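Local coordinates for protein AA9 family lytic polysaccharide monooxygenase cel61B (Hypocrea jecorina, PDB 2VTC) that breaks down cellulose and related polysaccharides by copper-dependent oxidative cleavage of their glycosidic bonds, acting as a secreted lytic polysaccharide monooxygenase, at residues L181-A186 and N190-Y195; P74-H79 and T215-L220; I228-Y233 and T237-P242; V148-D153 and N159-K164; T115-C120 and K209-G214. All coordinates share one frame; numbering follows the deposited sequence.

In the fold
The five contacts illustrate how the chemistry of a packing contact follows its place in a beta-sandwich. Contact 1 is buried and mixes paired strand backbones with polar side chains at the metal site. Contact 2 is also buried, but made of apolar packing without any hydrogen bond between its segments, and joins a short helix to a 3-10 turn; it touches contact 1 through Ile-76 and Asn-194. Contacts 3, 4 and 5 are only partly buried. Aromatic groups dominate contacts 3 and 4, which meet where Phe-230 and Tyr-239 pack on Trp-149. Contact 5, far from the active site, sets one leucine against strand 113-119, next neighbour of the strand 172-182 that carries part of contact 1.

Contact 1: L181-A186 and N190-Y195; sequences LAAHGA and NGMQNY. With NI (nickel (II) ion), chain E.
Tyr-195 and Ala-182 meet beside the metal: Tyr-195 OH binds the nickel ion at 2.5 Å, and Ala-182 CB lies obliquely against Tyr-195 CE2 at 3.8 Å. His-20 and His-108 are the other protein ligands of this site, which carries copper in catalysis. Next to it the imidazole of His-184 and the amide of Gln-193 cross almost perpendicularly, their planes 88° apart; both residues probably contribute to O2 binding, as in related enzymes. Gln-193 runs extended beyond CG (chi2 174°), which brings its amide to the edge of that ring. A leucine here would probably deprive the imidazole edge of its polar neighbour. In the second shell, the backbone sets the register: Ala-182 N donates to Gln-193 O (2.9 Å), and Gln-193 N returns a bond to Ala-182 O (3.0 Å). One water then ties together Ala-182 O, Gly-185 N and Gly-191 O. Farther from the metal, Met-192 bends so that its SD lies 3.7 Å from Leu-181 CB and its CE 3.9 Å from Ala-183 CB. The whole forms the end of the hairpin of strands 172-182 and 193-204, flanked in the sheet by strands 113-119 and 89-92.

Contact 2: P74-H79 and T215-L220; sequences PDIVCH and TPATQL
Ile-76 opens the approach to Ala-217 and Thr-218 with a single methyl, CG2. Its CG1 branch stands anti to the backbone N (chi1 -165°), which places CG2 in the crowded position between N and the carbonyl carbon and directs it across the interface. There CG2 lies 3.7 Å from Ala-217 O and, methyl to methyl, 3.9 Å from Thr-218 CG2. The other branch leads away toward the metal-bearing hairpin, where Ile-76 packs on the side chain of Asn-194. Val-77 follows with both backbone and side chain: Ala-217 CB sits 3.7 Å from Val-77 CA and 4.0 Å from Val-77 CG2, wedged against this short, weakly bonded helix. Trp-134 of strand 133-143 borders Val-77 and Ala-217 alike. The carbonyls of Ile-76 and Val-77 are both engaged by the guanidinium of Arg-177. Cys-78 then secures the helix to strand 193-204 through its disulfide with Cys-198, and His-79 ND1 is hydrogen-bonded to Pro-196 O. Opposite, a 3-10 turn at 217-219, closed by Gln-219 N bonding to Pro-216 O at 2.9 Å, presents Ala-217 and Thr-218 together. No hydrogen bond crosses between the segments. Methyl groups, against one another and against backbone atoms, do the joining, whereas the directional bonds, the disulfide and the Arg-177 grip, tie the helix to the neighbouring strands.

Contact 3: I228-Y233 and T237-P242; sequences ILFNPY and TSYTIP
Phe-230 lays one face of its ring under Tyr-239, whose CE1 stands 3.6 Å above the plane and over the centre. The pair is edge-to-face, the tyrosine edge directed at the phenylalanine face, with centroids 5.0 Å apart and planes at 55°, well short of a perpendicular T. The closest atoms, Phe-230 CZ and Tyr-239 CE1, are 3.7 Å apart. CG of Phe-230 lies between its backbone N and carbonyl carbon (chi1 79°), a setting that turns the ring toward the tyrosine. The polar end of Tyr-239 is spoken for by Gly-227, whose carbonyl accepts a hydrogen bond from OH. Trp-149 widens the group into an aromatic cluster, meeting Tyr-239 edge-to-face and packing on Phe-230 as well. A second, aliphatic touch comes from Ile-228, which sets CD1 3.6 Å from CG of Pro-242; Leu-181 of strand 172-182 packs on both residues. Farther along, Asn-231 OD1 accepts from Tyr-233 N (3.0 Å) in an Asx turn, the donor sitting above the carbonyl plane. Both segments belong to the long C-terminal loop region characteristic of AA9 enzymes, and neither forms regular helix or strand. No polar bond joins the two segments directly; Tyr-239 OH is instead satisfied by Gly-227 O and Asn-231 OD1 by its Asx turn. The link between them is aromatic and aliphatic packing, to which ring electrostatics probably contribute.

Contact 4: V148-D153 and N159-K164; sequences VWAQQD and NKWTVK
The first turn of helix 150-156 comes up to strand 160-164 without any backbone pairing, the nearest CA atoms, those of Asp-153 and Asn-159, being 8.6 Å apart, and the indole of Trp-161 bridges the separation toward Ala-150 and Asp-153. That indole does its touching with the outer CZ3-CH2 side of the six-membered ring. CZ3 of Trp-161 lies 3.5 Å from Ala-150 O, approached obliquely, and its CH2 is 4.0 Å from Ala-150 CB. Asp-153 adds its CB, which meets the ring edge in plane, 3.9 Å from Trp-161 CZ3. CG of Trp-161 is anti to the backbone N (chi1 -159°), a torsion that swings the bicyclic ring out from the strand toward the helix. Strand 160-164 is an outer strand of the four-stranded antiparallel sheet, and its side chains Trp-161 and Val-163 face strands 113-119 and 133-143 of the other sheet, as expected for the beta-sandwich of AA9 enzymes; Ile-113 and Gln-138 thus also pack on the indole. Were the indole replaced by the methyl of an alanine, a gap would probably open between helix and strand, leaving Ala-150 and the CB of Asp-153 without the ring they pack against. The helix itself starts from Trp-149 at the N-cap position, whose O accepts from Asp-153 N at 3.2 Å. On another side of this turn, Gln-151 bonds to Trp-106 and Pro-112 and touches the copper ligand His-108.

Contact 5: T115-C120 and K209-G214; sequences TYVVEC and KALPAG
This is a partly buried, mainly apolar contact in which Leu-211, from the loop leading to strand 215-216, packs on Val-117 to Glu-119 of strand 113-119, remote from the copper site. The two methyls of the leucine divide the work. CD1 of Leu-211 packs on Val-117 CG1 at 3.7 Å, the two side chains crossing obliquely, whereas its CD2 settles on the strand backbone, 3.6 Å from Glu-119 N and 3.9 Å from Val-118 CA. Leu-211 also touches Leu-169. Polar linkage is indirect: a water donates to Glu-119 OE1 (2.8 Å) and accepts from Leu-211 N (3.0 Å), spanning the segments beside the methyl packing. Glu-119 holds its chain extended (chi2 -180°), which carries the carboxylate out to that water; Arg-170 offers OE1 a further, long and weak ion pair. Down the loop, Arg-133 of strand 133-143 donates hydrogen bonds to the carbonyls of Ala-213 and Gly-214, and next to Glu-119, Cys-120 is joined to Cys-124 by a disulfide. With no direct hydrogen bond between the segments, the attachment rests on one leucine's fit, supplemented by a water-mediated bridge beside the partly exposed Glu-119.

Contact 1: L181-A186 and N190-Y195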
# COMPACT_ATOMS: atom_id res chain seq x y z
N LEU A 181 3.47 -3.47 6.99
CA LEU A 181 4.64 -4.33 7.16
C LEU A 181 4.50 -5.03 8.52
O LEU A 181 4.92 -4.47 9.54
CB LEU A 181 5.94 -3.53 7.13
CG LEU A 181 6.31 -2.93 5.75
CD1 LEU A 181 5.58 -1.60 5.59
CD2 LEU A 181 7.80 -2.72 5.68
N ALA A 182 3.88 -6.21 8.51
CA ALA A 182 3.60 -6.95 9.77
C ALA A 182 4.89 -7.57 10.29
O ALA A 182 5.59 -8.36 9.61
CB ALA A 182 2.49 -8.01 9.55
N ALA A 183 5.22 -7.18 11.53
CA ALA A 183 6.55 -7.37 12.07
C ALA A 183 6.67 -8.42 13.19
O ALA A 183 7.74 -8.54 13.77
CB ALA A 183 7.12 -6.01 12.55
N HIS A 184 5.60 -9.16 13.47
CA HIS A 184 5.65 -10.22 14.53
C HIS A 184 6.80 -11.21 14.35
O HIS A 184 7.33 -11.75 15.36
CB HIS A 184 4.31 -10.94 14.67
CG HIS A 184 3.70 -11.34 13.36
ND1 HIS A 184 3.75 -12.63 12.87
CD2 HIS A 184 3.03 -10.61 12.44
CE1 HIS A 184 3.13 -12.67 11.70
NE2 HIS A 184 2.70 -11.46 11.41
N GLY A 185 7.19 -11.47 13.10
CA GLY A 185 8.31 -12.35 12.78
C GLY A 185 9.61 -11.68 12.36
O GLY A 185 10.55 -12.35 11.91
N ALA A 186 9.69 -10.36 12.52
CA ALA A 186 10.81 -9.57 11.99
C ALA A 186 12.19 -9.81 12.65
O ALA A 186 13.23 -9.35 12.13
CB ALA A 186 10.44 -8.08 12.02
N ASN A 190 14.27 -12.82 6.63
CA ASN A 190 13.10 -13.15 5.81
C ASN A 190 11.78 -13.18 6.58
O ASN A 190 10.75 -13.63 6.07
CB ASN A 190 13.35 -14.46 5.02
CG ASN A 190 12.49 -14.56 3.78
OD1 ASN A 190 11.76 -15.54 3.57
ND2 ASN A 190 12.55 -13.53 2.96
N GLY A 191 11.77 -12.65 7.82
CA GLY A 191 10.57 -12.72 8.66
C GLY A 191 9.51 -11.65 8.50
O GLY A 191 8.33 -11.93 8.73
N MET A 192 9.92 -10.44 8.12
CA MET A 192 8.99 -9.33 7.84
C MET A 192 7.97 -9.75 6.79
O MET A 192 8.32 -10.43 5.81
CB MET A 192 9.77 -8.10 7.35
CG MET A 192 8.90 -6.87 7.11
SD MET A 192 7.93 -6.29 8.53
CE MET A 192 9.14 -5.21 9.29
N GLN A 193 6.70 -9.39 7.00
CA GLN A 193 5.66 -9.71 6.02
C GLN A 193 5.12 -8.43 5.40
O GLN A 193 4.47 -7.66 6.10
CB GLN A 193 4.50 -10.50 6.64
CG GLN A 193 4.91 -11.84 7.25
CD GLN A 193 3.81 -12.58 8.00
OE1 GLN A 193 4.04 -13.72 8.44
NE2 GLN A 193 2.66 -11.99 8.17
N ASN A 194 5.29 -8.25 4.08
CA ASN A 194 4.80 -7.02 3.41
C ASN A 194 3.44 -7.25 2.74
O ASN A 194 3.28 -8.24 1.99
CB ASN A 194 5.79 -6.51 2.34
CG ASN A 194 7.07 -5.91 2.91
OD1 ASN A 194 7.50 -4.81 2.50
ND2 ASN A 194 7.74 -6.64 3.77
N TYR A 195 2.50 -6.34 2.96
CA TYR A 195 1.17 -6.42 2.35
C TYR A 195 0.88 -5.16 1.51
O TYR A 195 0.11 -4.32 1.94
CB TYR A 195 0.05 -6.59 3.41
CG TYR A 195 0.17 -7.84 4.28
CD1 TYR A 195 -0.61 -8.97 4.02
CD2 TYR A 195 1.07 -7.88 5.36
CE1 TYR A 195 -0.49 -10.15 4.81
CE2 TYR A 195 1.20 -9.05 6.17
CZ TYR A 195 0.41 -10.16 5.88
OH TYR A 195 0.54 -11.29 6.69
NI NI E . -1.36 -12.38 7.90
O HOH W 1 6.50 -10.74 10.48
O HOH W 2 -2.49 -13.87 8.97
O HOH W 3 -0.29 -12.93 7.84

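Contact 2: P74-H79 and T215-L220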
# COMPACT_ATOMS: atom_id res chain seq x y z
N PRO A 74 9.23 -8.29 -9.32
CA PRO A 74 8.01 -7.56 -9.67
C PRO A 74 6.86 -7.65 -8.67
O PRO A 74 6.04 -6.74 -8.60
CB PRO A 74 7.62 -8.19 -11.03
CG PRO A 74 8.94 -8.60 -11.63
CD PRO A 74 9.69 -9.17 -10.43
N ASP A 75 6.80 -8.75 -7.90
CA ASP A 75 5.73 -8.94 -6.95
C ASP A 75 5.70 -7.87 -5.83
O ASP A 75 4.64 -7.64 -5.25
CB ASP A 75 5.84 -10.34 -6.33
CG ASP A 75 5.15 -11.41 -7.20
OD1 ASP A 75 4.56 -11.05 -8.27
OD2 ASP A 75 5.22 -12.61 -6.81
N ILE A 76 6.84 -7.23 -5.56
CA ILE A 76 6.87 -6.17 -4.52
C ILE A 76 6.18 -4.88 -4.97
O ILE A 76 5.81 -4.04 -4.17
CB ILE A 76 8.32 -5.88 -4.01
CG1 ILE A 76 8.32 -5.08 -2.69
CG2 ILE A 76 9.11 -5.08 -5.03
CD1 ILE A 76 7.51 -5.75 -1.53
N VAL A 77 5.99 -4.71 -6.28
CA VAL A 77 5.39 -3.47 -6.76
C VAL A 77 3.95 -3.28 -6.26
O VAL A 77 3.66 -2.31 -5.54
CB VAL A 77 5.43 -3.37 -8.33
CG1 VAL A 77 4.84 -2.01 -8.75
CG2 VAL A 77 6.86 -3.54 -8.88
N CYS A 78 3.07 -4.23 -6.61
CA CYS A 78 1.65 -4.18 -6.29
C CYS A 78 1.08 -5.54 -5.86
O CYS A 78 -0.11 -5.77 -5.95
CB CYS A 78 0.82 -3.61 -7.46
SG CYS A 78 1.11 -1.85 -7.75
N HIS A 79 1.96 -6.39 -5.35
CA HIS A 79 1.62 -7.73 -4.84
C HIS A 79 1.60 -8.78 -5.97
O HIS A 79 1.98 -8.49 -7.13
CB HIS A 79 0.33 -7.73 -4.00
CG HIS A 79 0.36 -8.71 -2.86
ND1 HIS A 79 0.10 -8.35 -1.55
CD2 HIS A 79 0.61 -10.04 -2.85
CE1 HIS A 79 0.20 -9.42 -0.78
NE2 HIS A 79 0.51 -10.46 -1.54
N THR A 215 11.50 6.36 -6.24
CA THR A 215 12.28 5.13 -6.06
C THR A 215 11.53 3.92 -6.68
O THR A 215 10.36 3.71 -6.40
CB THR A 215 12.44 4.86 -4.50
OG1 THR A 215 12.97 6.04 -3.88
CG2 THR A 215 13.34 3.67 -4.23
N PRO A 216 12.22 3.11 -7.53
CA PRO A 216 11.60 1.87 -8.03
C PRO A 216 11.18 0.99 -6.84
O PRO A 216 11.89 0.97 -5.83
CB PRO A 216 12.74 1.20 -8.80
CG PRO A 216 13.62 2.37 -9.26
CD PRO A 216 13.59 3.29 -8.05
N ALA A 217 10.05 0.28 -6.94
CA ALA A 217 9.58 -0.51 -5.77
C ALA A 217 10.62 -1.54 -5.34
O ALA A 217 10.72 -1.88 -4.15
CB ALA A 217 8.23 -1.17 -6.02
N THR A 218 11.41 -2.02 -6.31
CA THR A 218 12.43 -3.05 -6.09
C THR A 218 13.68 -2.51 -5.37
O THR A 218 14.60 -3.27 -5.06
CB THR A 218 12.82 -3.72 -7.43
OG1 THR A 218 13.23 -2.70 -8.35
CG2 THR A 218 11.63 -4.47 -8.00
N GLN A 219 13.68 -1.21 -5.09
CA GLN A 219 14.75 -0.55 -4.34
C GLN A 219 14.26 0.04 -3.00
O GLN A 219 15.03 0.70 -2.31
CB GLN A 219 15.42 0.54 -5.20
CG GLN A 219 16.26 -0.01 -6.36
CD GLN A 219 16.79 1.09 -7.30
OE1 GLN A 219 16.94 2.26 -6.92
NE2 GLN A 219 17.05 0.71 -8.54
N LEU A 220 13.01 -0.23 -2.64
CA LEU A 220 12.45 0.35 -1.40
C LEU A 220 13.10 -0.22 -0.15
O LEU A 220 13.44 0.54 0.77
CB LEU A 220 10.94 0.17 -1.30
CG LEU A 220 10.10 0.90 -2.34
CD1 LEU A 220 8.68 0.41 -2.25
CD2 LEU A 220 10.14 2.44 -2.20

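Contact 3: I228-Y233 and T237-P242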
# COMPACT_ATOMS: atom_id res chain seq x y z
N ILE A 228 13.41 -3.50 9.11
CA ILE A 228 12.94 -4.73 8.46
C ILE A 228 13.33 -5.95 9.31
O ILE A 228 12.51 -6.87 9.52
CB ILE A 228 13.54 -4.89 7.03
CG1 ILE A 228 12.98 -3.82 6.07
CG2 ILE A 228 13.36 -6.35 6.47
CD1 ILE A 228 11.46 -3.85 5.82
N LEU A 229 14.57 -5.92 9.79
CA LEU A 229 15.14 -6.99 10.64
C LEU A 229 15.44 -6.41 12.03
O LEU A 229 16.41 -5.67 12.20
CB LEU A 229 16.41 -7.52 10.01
CG LEU A 229 17.16 -8.67 10.72
CD1 LEU A 229 16.34 -9.95 10.69
CD2 LEU A 229 18.54 -8.86 10.12
N PHE A 230 14.57 -6.73 12.98
CA PHE A 230 14.62 -6.15 14.33
C PHE A 230 13.77 -6.95 15.28
O PHE A 230 12.90 -7.72 14.87
CB PHE A 230 14.18 -4.66 14.31
CG PHE A 230 12.69 -4.47 14.25
CD1 PHE A 230 11.96 -4.13 15.40
CD2 PHE A 230 11.99 -4.64 13.05
CE1 PHE A 230 10.58 -3.99 15.37
CE2 PHE A 230 10.62 -4.48 12.99
CZ PHE A 230 9.89 -4.14 14.15
N ASN A 231 13.99 -6.76 16.59
CA ASN A 231 13.26 -7.51 17.59
C ASN A 231 12.03 -6.72 18.07
O ASN A 231 12.18 -5.69 18.71
CB ASN A 231 14.20 -7.84 18.77
CG ASN A 231 13.55 -8.74 19.80
OD1 ASN A 231 12.43 -9.22 19.63
ND2 ASN A 231 14.26 -8.95 20.92
N PRO A 232 10.81 -7.20 17.76
CA PRO A 232 9.60 -6.50 18.22
C PRO A 232 9.18 -6.82 19.66
O PRO A 232 8.24 -6.22 20.18
CB PRO A 232 8.53 -6.99 17.25
CG PRO A 232 8.98 -8.42 16.95
CD PRO A 232 10.48 -8.39 16.95
N TYR A 233 9.88 -7.75 20.31
CA TYR A 233 9.44 -8.27 21.60
C TYR A 233 10.32 -7.77 22.74
O TYR A 233 10.63 -8.50 23.68
CB TYR A 233 9.40 -9.80 21.56
CG TYR A 233 8.45 -10.33 20.52
CD1 TYR A 233 7.11 -9.94 20.52
CD2 TYR A 233 8.87 -11.23 19.54
CE1 TYR A 233 6.21 -10.42 19.56
CE2 TYR A 233 7.97 -11.72 18.57
CZ TYR A 233 6.65 -11.30 18.60
OH TYR A 233 5.72 -11.76 17.68
N THR A 237 13.02 2.15 21.88
CA THR A 237 13.15 3.58 22.12
C THR A 237 13.45 4.37 20.86
O THR A 237 13.28 5.60 20.82
CB THR A 237 14.22 3.89 23.19
OG1 THR A 237 15.47 3.30 22.80
CG2 THR A 237 13.79 3.31 24.52
N SER A 238 13.88 3.65 19.82
CA SER A 238 14.19 4.24 18.53
C SER A 238 13.88 3.23 17.42
O SER A 238 14.32 2.08 17.49
CB SER A 238 15.67 4.61 18.50
OG SER A 238 16.00 5.31 17.33
N TYR A 239 13.11 3.65 16.42
CA TYR A 239 12.77 2.78 15.28
C TYR A 239 12.89 3.54 13.96
O TYR A 239 12.35 4.64 13.82
CB TYR A 239 11.35 2.22 15.45
CG TYR A 239 10.90 1.32 14.30
CD1 TYR A 239 11.44 0.04 14.14
CD2 TYR A 239 9.94 1.76 13.38
CE1 TYR A 239 11.04 -0.79 13.08
CE2 TYR A 239 9.53 0.95 12.33
CZ TYR A 239 10.08 -0.33 12.19
OH TYR A 239 9.69 -1.14 11.15
N THR A 240 13.57 2.94 12.98
CA THR A 240 13.73 3.56 11.66
C THR A 240 12.67 2.92 10.74
O THR A 240 12.79 1.76 10.35
CB THR A 240 15.13 3.29 11.08
OG1 THR A 240 16.13 3.80 11.97
CG2 THR A 240 15.30 3.96 9.70
N ILE A 241 11.63 3.68 10.42
CA ILE A 241 10.59 3.20 9.53
C ILE A 241 11.23 2.92 8.16
O ILE A 241 11.93 3.78 7.62
CB ILE A 241 9.42 4.20 9.40
CG1 ILE A 241 8.82 4.51 10.78
CG2 ILE A 241 8.34 3.62 8.46
CD1 ILE A 241 7.82 5.68 10.80
N PRO A 242 11.02 1.71 7.61
CA PRO A 242 11.66 1.38 6.32
C PRO A 242 11.23 2.26 5.13
O PRO A 242 10.18 2.92 5.17
CB PRO A 242 11.20 -0.07 6.07
CG PRO A 242 10.89 -0.63 7.44
CD PRO A 242 10.26 0.57 8.15

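Contact 4: V148-D153 and N159-K164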
# COMPACT_ATOMS: atom_id res chain seq x y z
N VAL A 148 2.77 1.06 21.33
CA VAL A 148 1.70 0.60 20.44
C VAL A 148 1.99 0.99 18.99
O VAL A 148 2.28 2.15 18.69
CB VAL A 148 0.31 1.16 20.85
CG1 VAL A 148 -0.77 0.70 19.88
CG2 VAL A 148 -0.06 0.64 22.23
N TRP A 149 1.91 -0.02 18.12
CA TRP A 149 2.18 0.16 16.67
C TRP A 149 0.99 0.69 15.87
O TRP A 149 -0.18 0.49 16.22
CB TRP A 149 2.60 -1.18 16.07
CG TRP A 149 3.95 -1.62 16.45
CD1 TRP A 149 4.28 -2.49 17.48
CD2 TRP A 149 5.18 -1.26 15.83
NE1 TRP A 149 5.64 -2.67 17.52
CE2 TRP A 149 6.22 -1.93 16.52
CE3 TRP A 149 5.51 -0.41 14.75
CZ2 TRP A 149 7.57 -1.77 16.18
CZ3 TRP A 149 6.86 -0.28 14.40
CH2 TRP A 149 7.87 -0.97 15.09
N ALA A 150 1.31 1.34 14.75
CA ALA A 150 0.29 1.76 13.79
C ALA A 150 -0.70 0.64 13.44
O ALA A 150 -1.90 0.90 13.31
CB ALA A 150 0.95 2.32 12.51
N GLN A 151 -0.21 -0.59 13.30
CA GLN A 151 -1.12 -1.70 12.93
C GLN A 151 -2.16 -2.04 14.02
O GLN A 151 -3.28 -2.44 13.72
CB GLN A 151 -0.34 -2.91 12.45
CG GLN A 151 0.09 -2.76 10.96
CD GLN A 151 0.93 -3.90 10.47
OE1 GLN A 151 0.50 -5.05 10.47
NE2 GLN A 151 2.15 -3.59 10.03
N GLN A 152 -1.78 -1.85 15.29
CA GLN A 152 -2.77 -1.95 16.38
C GLN A 152 -3.82 -0.84 16.26
O GLN A 152 -5.02 -1.08 16.44
CB GLN A 152 -2.07 -1.96 17.75
CG GLN A 152 -3.02 -2.08 18.96
CD GLN A 152 -3.91 -3.31 18.93
OE1 GLN A 152 -5.13 -3.19 18.84
NE2 GLN A 152 -3.31 -4.48 19.02
N ASP A 153 -3.38 0.38 15.92
CA ASP A 153 -4.31 1.47 15.66
C ASP A 153 -5.27 1.15 14.51
O ASP A 153 -6.46 1.46 14.60
CB ASP A 153 -3.58 2.80 15.44
CG ASP A 153 -2.86 3.28 16.70
OD1 ASP A 153 -3.28 2.87 17.80
OD2 ASP A 153 -1.88 4.04 16.58
N ASN A 159 -10.33 -1.44 10.94
CA ASN A 159 -9.63 -1.86 9.71
C ASN A 159 -9.49 -0.74 8.69
O ASN A 159 -9.28 -1.03 7.51
CB ASN A 159 -10.33 -3.07 9.06
CG ASN A 159 -9.76 -4.41 9.52
OD1 ASN A 159 -9.79 -5.38 8.76
ND2 ASN A 159 -9.25 -4.47 10.75
N LYS A 160 -9.62 0.51 9.14
CA LYS A 160 -9.54 1.69 8.27
C LYS A 160 -8.24 2.46 8.51
O LYS A 160 -7.82 2.64 9.65
CB LYS A 160 -10.72 2.64 8.53
CG LYS A 160 -12.06 2.13 8.01
CD LYS A 160 -13.21 2.87 8.66
CE LYS A 160 -14.54 2.16 8.45
NZ LYS A 160 -14.60 0.78 9.05
N TRP A 161 -7.61 2.94 7.43
CA TRP A 161 -6.45 3.83 7.54
C TRP A 161 -6.61 5.05 6.64
O TRP A 161 -6.88 4.92 5.44
CB TRP A 161 -5.13 3.10 7.21
CG TRP A 161 -3.97 3.83 7.80
CD1 TRP A 161 -3.09 4.67 7.16
CD2 TRP A 161 -3.59 3.84 9.18
NE1 TRP A 161 -2.19 5.18 8.06
CE2 TRP A 161 -2.48 4.69 9.31
CE3 TRP A 161 -4.11 3.20 10.33
CZ2 TRP A 161 -1.85 4.93 10.55
CZ3 TRP A 161 -3.49 3.43 11.55
CH2 TRP A 161 -2.37 4.29 11.65
N THR A 162 -6.42 6.23 7.22
CA THR A 162 -6.58 7.51 6.50
C THR A 162 -5.24 7.99 5.97
O THR A 162 -4.24 8.06 6.71
CB THR A 162 -7.20 8.61 7.41
OG1 THR A 162 -8.55 8.25 7.74
CG2 THR A 162 -7.20 9.98 6.72
N VAL A 163 -5.22 8.32 4.67
CA VAL A 163 -4.05 8.89 4.01
C VAL A 163 -4.47 10.14 3.25
O VAL A 163 -5.35 10.07 2.40
CB VAL A 163 -3.40 7.86 3.02
CG1 VAL A 163 -2.21 8.47 2.32
CG2 VAL A 163 -2.95 6.61 3.77
N LYS A 164 -3.82 11.26 3.55
CA LYS A 164 -4.03 12.52 2.83
C LYS A 164 -3.23 12.60 1.52
O LYS A 164 -2.01 12.37 1.52
CB LYS A 164 -3.66 13.72 3.72
CG LYS A 164 -4.13 15.06 3.15
CD LYS A 164 -3.71 16.23 4.04
CE LYS A 164 -4.23 17.55 3.50
NZ LYS A 164 -5.73 17.60 3.40

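Contact 5: T115-C120 and K209-G214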
# COMPACT_ATOMS: atom_id res chain seq x y z
N THR A 115 2.50 4.54 2.94
CA THR A 115 1.79 4.71 1.66
C THR A 115 2.64 5.53 0.69
O THR A 115 3.28 6.52 1.08
CB THR A 115 0.42 5.40 1.84
OG1 THR A 115 -0.29 4.73 2.90
CG2 THR A 115 -0.45 5.31 0.59
N TYR A 116 2.65 5.09 -0.57
CA TYR A 116 3.44 5.75 -1.62
C TYR A 116 2.51 6.16 -2.76
O TYR A 116 1.39 5.63 -2.90
CB TYR A 116 4.50 4.79 -2.18
CG TYR A 116 5.50 4.23 -1.18
CD1 TYR A 116 6.75 4.82 -1.00
CD2 TYR A 116 5.19 3.09 -0.42
CE1 TYR A 116 7.67 4.32 -0.07
CE2 TYR A 116 6.09 2.58 0.51
CZ TYR A 116 7.33 3.18 0.67
OH TYR A 116 8.24 2.66 1.57
N VAL A 117 3.02 7.07 -3.60
CA VAL A 117 2.33 7.44 -4.85
C VAL A 117 3.32 7.45 -6.02
O VAL A 117 4.50 7.69 -5.82
CB VAL A 117 1.61 8.80 -4.71
CG1 VAL A 117 2.59 9.93 -4.44
CG2 VAL A 117 0.68 9.10 -5.92
N VAL A 118 2.83 7.10 -7.20
CA VAL A 118 3.62 7.15 -8.43
C VAL A 118 2.74 7.72 -9.56
O VAL A 118 1.54 7.44 -9.63
CB VAL A 118 4.08 5.76 -8.85
CG1 VAL A 118 2.92 4.96 -9.35
CG2 VAL A 118 5.09 5.84 -9.95
N GLU A 119 3.37 8.49 -10.45
CA GLU A 119 2.66 8.97 -11.64
C GLU A 119 2.76 7.97 -12.81
O GLU A 119 3.75 7.24 -12.95
CB GLU A 119 3.19 10.35 -12.06
CG GLU A 119 2.31 11.02 -13.13
CD GLU A 119 2.80 12.40 -13.57
OE1 GLU A 119 3.77 12.93 -12.99
OE2 GLU A 119 2.19 12.94 -14.53
N CYS A 120 1.73 7.95 -13.65
CA CYS A 120 1.70 7.10 -14.84
C CYS A 120 1.94 7.93 -16.08
O CYS A 120 1.43 9.05 -16.17
CB CYS A 120 0.35 6.41 -15.00
SG CYS A 120 -0.05 5.33 -13.57
N LYS A 209 2.69 21.23 -7.92
CA LYS A 209 4.02 20.58 -7.82
C LYS A 209 4.07 19.21 -8.48
O LYS A 209 3.18 18.38 -8.28
CB LYS A 209 4.48 20.46 -6.37
CG LYS A 209 4.90 21.78 -5.74
CD LYS A 209 5.81 21.55 -4.54
CE LYS A 209 6.23 22.87 -3.89
NZ LYS A 209 5.06 23.66 -3.35
N ALA A 210 5.12 18.99 -9.27
CA ALA A 210 5.38 17.68 -9.86
C ALA A 210 5.91 16.72 -8.80
O ALA A 210 6.62 17.13 -7.87
CB ALA A 210 6.39 17.79 -11.00
N LEU A 211 5.59 15.44 -8.95
CA LEU A 211 6.19 14.41 -8.11
C LEU A 211 7.69 14.32 -8.43
O LEU A 211 8.07 14.35 -9.61
CB LEU A 211 5.49 13.08 -8.40
CG LEU A 211 5.13 12.04 -7.33
CD1 LEU A 211 4.45 12.64 -6.11
CD2 LEU A 211 4.30 10.94 -7.97
N PRO A 212 8.57 14.22 -7.39
CA PRO A 212 9.99 14.07 -7.72
C PRO A 212 10.34 12.66 -8.20
O PRO A 212 9.45 11.82 -8.34
CB PRO A 212 10.69 14.37 -6.41
CG PRO A 212 9.71 13.89 -5.39
CD PRO A 212 8.34 14.24 -5.94
N ALA A 213 11.62 12.42 -8.45
CA ALA A 213 12.08 11.23 -9.16
C ALA A 213 11.63 9.93 -8.46
O ALA A 213 11.29 8.95 -9.13
CB ALA A 213 13.60 11.27 -9.32
N GLY A 214 11.61 9.94 -7.14
CA GLY A 214 11.14 8.75 -6.39
C GLY A 214 12.04 7.54 -6.57
O GLY A 214 13.20 7.66 -7.03
O HOH W 4 3.41 14.71 -10.85